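Local atomic coordinates of dimethylsulfoniopropionate lyase (Roseovarius nubinhibens, PDB entry 4B29), a protein that probably cleaves dimethylsulfoniopropionate to dimethyl sulfide and acrylate in a zinc-containing cupin barrel. Residues Glu33-Trp38 and Leu199-Trp204. Sequence-based numbering, arbitrary orientation. Where two conformers were deposited one is given.
Sequences EAARDW and LTLVLW. With EDO (1,2-ethanediol), chain F.
The indole of W38 meets the side chain of L201 obliquely. Its CD1 lies 4.1 Å from L201 CD2, and the two side chains run past each other in opposite directions. F45 packs against the same indole edge to face. L85 and S82 also touch W38. With CG anti to the backbone N (chi1 179°), W38 reaches from the helix toward the sheet. There its NE1 is hydrogen-bonded to S157 OG, on the strand next to L201. The same hydroxyl bonds to L201 O, so S157 links the indole to the strand backbone.

The second indole, W204, has a cation-pi contact with R133. Its ring also meets that of zinc ligand H150, with the planes at about 50°. At its edge, near the ring plane, lies O2 of a 1,2-ethanediol, 4.2 Å from W204 CZ2.

L201 divides its two methyls between two helix residues one turn apart. CD2 goes to W38, while CD1 sits 4.0 Å from A35 CB. With only a methyl on A35, A35 CA and L201 CA are 8.3 Å apart. All three residues are buried, and the contact is purely apolar. V134 of strand 133-139 also touches L201.

The fold is a cupin, as in other DddQ-type lyases. Helix 24-41 packs on the outside of strand 198-205, an inner strand of the larger sheet, between strands 133-139 and 153-159. Alternate strand residues face opposite ways. L201 points to the helix, whereas T200 and V202 point into the barrel, toward the zinc side.

On that inner face lies the diol, probably from the crystallisation liquor. T200 OG1 is hydrogen-bonded to its O1 at 2.7 Å. W204 NE1 donates a hydrogen bond to T135 OG1, which also bonds to the diol.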
ATOM      1  N   GLU A  33      -5.140   1.472 -14.230  1.00 12.52           N
ATOM      2  CA  GLU A  33      -4.275   1.355 -15.388  0.50 13.46           C
ATOM      3  C   GLU A  33      -2.806   1.601 -14.985  1.00 12.58           C
ATOM      4  O   GLU A  33      -1.925   0.903 -15.451  1.00 13.69           O
ATOM      5  CB  GLU A  33      -4.709   2.359 -16.475  0.50 15.06           C
ATOM      6  CG  GLU A  33      -6.071   2.036 -17.094  0.50 17.40           C
ATOM      7  CD  GLU A  33      -6.698   3.224 -17.866  0.50 25.27           C
ATOM      8  OE1 GLU A  33      -6.090   4.308 -17.936  0.50 26.26           O
ATOM      9  OE2 GLU A  33      -7.829   3.073 -18.383  0.50 28.69           O
ATOM     10  N   ALA A  34      -2.589   2.605 -14.158  1.00 12.71           N
ATOM     11  CA  ALA A  34      -1.241   2.956 -13.719  1.00 12.23           C
ATOM     12  C   ALA A  34      -0.677   1.826 -12.867  1.00 11.78           C
ATOM     13  O   ALA A  34       0.506   1.484 -13.025  1.00 12.03           O
ATOM     14  CB  ALA A  34      -1.242   4.259 -12.940  1.00 12.64           C
ATOM     15  N   ALA A  35      -1.537   1.198 -12.064  1.00 10.96           N
ATOM     16  CA  ALA A  35      -1.081   0.055 -11.229  1.00 11.21           C
ATOM     17  C   ALA A  35      -0.734  -1.145 -12.093  1.00 11.73           C
ATOM     18  O   ALA A  35       0.242  -1.848 -11.844  1.00 11.25           O
ATOM     19  CB  ALA A  35      -2.143  -0.298 -10.183  1.00 11.54           C
ATOM     20  N   ARG A  36      -1.516  -1.400 -13.147  1.00 11.20           N
ATOM     21  CA  ARG A  36      -1.249  -2.495 -14.036  1.00 12.10           C
ATOM     22  C   ARG A  36       0.085  -2.280 -14.765  1.00 11.72           C
ATOM     23  O   ARG A  36       0.902  -3.214 -14.928  1.00 11.80           O
ATOM     24  CB  ARG A  36      -2.389  -2.629 -15.060  1.00 12.54           C
ATOM     25  CG  ARG A  36      -2.194  -3.852 -15.971  1.00 15.23           C
ATOM     26  CD  ARG A  36      -3.389  -4.076 -16.940  1.00 22.78           C
ATOM     27  NE  ARG A  36      -3.133  -5.317 -17.682  1.00 30.66           N
ATOM     28  CZ  ARG A  36      -4.067  -6.107 -18.229  1.00 38.52           C
ATOM     29  NH1 ARG A  36      -5.367  -5.802 -18.132  1.00 37.52           N
ATOM     30  NH2 ARG A  36      -3.699  -7.230 -18.850  1.00 39.26           N
ATOM     31  N   ASP A  37       0.308  -1.043 -15.202  1.00 12.21           N
ATOM     32  CA  ASP A  37       1.548  -0.723 -15.921  1.00 12.42           C
ATOM     33  C   ASP A  37       2.751  -0.929 -14.964  1.00 12.11           C
ATOM     34  O   ASP A  37       3.806  -1.431 -15.401  1.00 13.18           O
ATOM     35  CB  ASP A  37       1.552   0.755 -16.344  1.00 13.80           C
ATOM     36  CG  ASP A  37       0.612   1.052 -17.541  1.00 18.24           C
ATOM     37  OD1 ASP A  37       0.185   0.113 -18.246  1.00 19.38           O
ATOM     38  OD2 ASP A  37       0.365   2.265 -17.753  1.00 20.89           O
ATOM     39  N   TRP A  38       2.559  -0.511 -13.719  1.00 11.57           N
ATOM     40  CA  TRP A  38       3.606  -0.651 -12.654  1.00 11.03           C
ATOM     41  C   TRP A  38       3.906  -2.142 -12.460  1.00 11.89           C
ATOM     42  O   TRP A  38       5.067  -2.572 -12.479  1.00 11.37           O
ATOM     43  CB  TRP A  38       3.070  -0.015 -11.409  1.00 11.69           C
ATOM     44  CG  TRP A  38       3.930  -0.047 -10.169  1.00 11.58           C
ATOM     45  CD1 TRP A  38       3.694  -0.792  -9.031  1.00 10.79           C
ATOM     46  CD2 TRP A  38       5.054   0.794  -9.878  1.00 12.28           C
ATOM     47  NE1 TRP A  38       4.616  -0.441  -8.036  1.00 11.41           N
ATOM     48  CE2 TRP A  38       5.450   0.524  -8.548  1.00 12.20           C
ATOM     49  CE3 TRP A  38       5.741   1.784 -10.614  1.00 14.58           C
ATOM     50  CZ2 TRP A  38       6.521   1.182  -7.936  1.00 13.11           C
ATOM     51  CZ3 TRP A  38       6.818   2.444  -9.995  1.00 15.41           C
ATOM     52  CH2 TRP A  38       7.189   2.115  -8.677  1.00 12.63           C
ATOM     53  N   LEU A 199       4.862   6.257   0.211  1.00 10.96           N
ATOM     54  CA  LEU A 199       3.594   5.802  -0.405  1.00 10.65           C
ATOM     55  C   LEU A 199       3.932   4.460  -1.054  1.00 10.80           C
ATOM     56  O   LEU A 199       4.905   4.364  -1.824  1.00 11.23           O
ATOM     57  CB  LEU A 199       3.172   6.829  -1.447  1.00 10.97           C
ATOM     58  CG  LEU A 199       1.921   6.533  -2.316  1.00 11.76           C
ATOM     59  CD1 LEU A 199       0.680   6.449  -1.429  1.00 12.56           C
ATOM     60  CD2 LEU A 199       1.757   7.598  -3.448  1.00 12.81           C
ATOM     61  N   THR A 200       3.134   3.419  -0.738  1.00 10.18           N
ATOM     62  CA  THR A 200       3.484   2.044  -1.171  1.00  9.10           C
ATOM     63  C   THR A 200       2.325   1.427  -1.936  1.00 10.18           C
ATOM     64  O   THR A 200       1.162   1.851  -1.762  1.00 11.32           O
ATOM     65  CB  THR A 200       3.748   1.125   0.036  1.00  9.38           C
ATOM     66  OG1 THR A 200       2.596   1.134   0.891  1.00 12.40           O
ATOM     67  CG2 THR A 200       4.997   1.683   0.868  1.00 10.64           C
ATOM     68  N   LEU A 201       2.655   0.433  -2.753  1.00  9.56           N
ATOM     69  CA  LEU A 201       1.617  -0.353  -3.440  1.00  9.24           C
ATOM     70  C   LEU A 201       2.063  -1.812  -3.254  1.00  9.62           C
ATOM     71  O   LEU A 201       3.228  -2.165  -3.537  1.00 10.15           O
ATOM     72  CB  LEU A 201       1.492   0.072  -4.918  1.00  9.12           C
ATOM     73  CG  LEU A 201       0.315  -0.682  -5.582  1.00 10.82           C
ATOM     74  CD1 LEU A 201      -0.427   0.225  -6.599  1.00 12.86           C
ATOM     75  CD2 LEU A 201       0.882  -1.918  -6.277  1.00  9.89           C
ATOM     76  N   VAL A 202       1.155  -2.649  -2.750  1.00  9.18           N
ATOM     77  CA  VAL A 202       1.581  -3.944  -2.173  1.00  9.56           C
ATOM     78  C   VAL A 202       0.699  -5.054  -2.743  1.00  9.64           C
ATOM     79  O   VAL A 202      -0.508  -4.868  -2.873  1.00 10.67           O
ATOM     80  CB  VAL A 202       1.379  -3.877  -0.656  1.00 10.88           C
ATOM     81  CG1 VAL A 202       1.694  -5.219   0.035  1.00 13.07           C
ATOM     82  CG2 VAL A 202       2.256  -2.730  -0.076  1.00 12.24           C
ATOM     83  N   LEU A 203       1.318  -6.165  -3.093  1.00  8.51           N
ATOM     84  CA  LEU A 203       0.543  -7.355  -3.511  1.00  9.36           C
ATOM     85  C   LEU A 203       0.499  -8.381  -2.371  1.00  9.32           C
ATOM     86  O   LEU A 203       1.442  -8.488  -1.527  1.00  9.95           O
ATOM     87  CB  LEU A 203       1.231  -8.069  -4.672  1.00  9.02           C
ATOM     88  CG  LEU A 203       1.624  -7.223  -5.921  1.00  9.43           C
ATOM     89  CD1 LEU A 203       2.161  -8.096  -7.012  1.00 10.07           C
ATOM     90  CD2 LEU A 203       0.370  -6.434  -6.418  1.00 11.03           C
ATOM     91  N   TRP A 204      -0.575  -9.202  -2.385  1.00  8.74           N
ATOM     92  CA  TRP A 204      -0.717 -10.246  -1.351  1.00  9.17           C
ATOM     93  C   TRP A 204      -1.110 -11.539  -2.026  1.00  9.49           C
ATOM     94  O   TRP A 204      -1.810 -11.514  -3.066  1.00 10.39           O
ATOM     95  CB  TRP A 204      -1.883  -9.906  -0.390  1.00  8.99           C
ATOM     96  CG  TRP A 204      -1.851  -8.571   0.283  1.00  9.23           C
ATOM     97  CD1 TRP A 204      -1.916  -7.284  -0.306  1.00  9.72           C
ATOM     98  CD2 TRP A 204      -1.627  -8.355   1.661  1.00 10.97           C
ATOM     99  NE1 TRP A 204      -1.845  -6.333   0.678  1.00 10.27           N
ATOM    100  CE2 TRP A 204      -1.667  -6.960   1.890  1.00 11.91           C
ATOM    101  CE3 TRP A 204      -1.441  -9.219   2.752  1.00 12.24           C
ATOM    102  CZ2 TRP A 204      -1.495  -6.392   3.170  1.00 13.49           C
ATOM    103  CZ3 TRP A 204      -1.280  -8.637   4.059  1.00 13.09           C
ATOM    104  CH2 TRP A 204      -1.332  -7.258   4.241  1.00 13.00           C
TER
HETATM  105  C1  EDO F1201       0.340  -1.544   2.226  1.00 26.11           C
HETATM  106  O1  EDO F1201       1.471  -0.733   2.558  1.00 19.74           O
HETATM  107  C2  EDO F1201      -0.704  -1.267   3.274  1.00 29.13           C
HETATM  108  O2  EDO F1201      -1.699  -2.240   3.025  1.00 26.44           O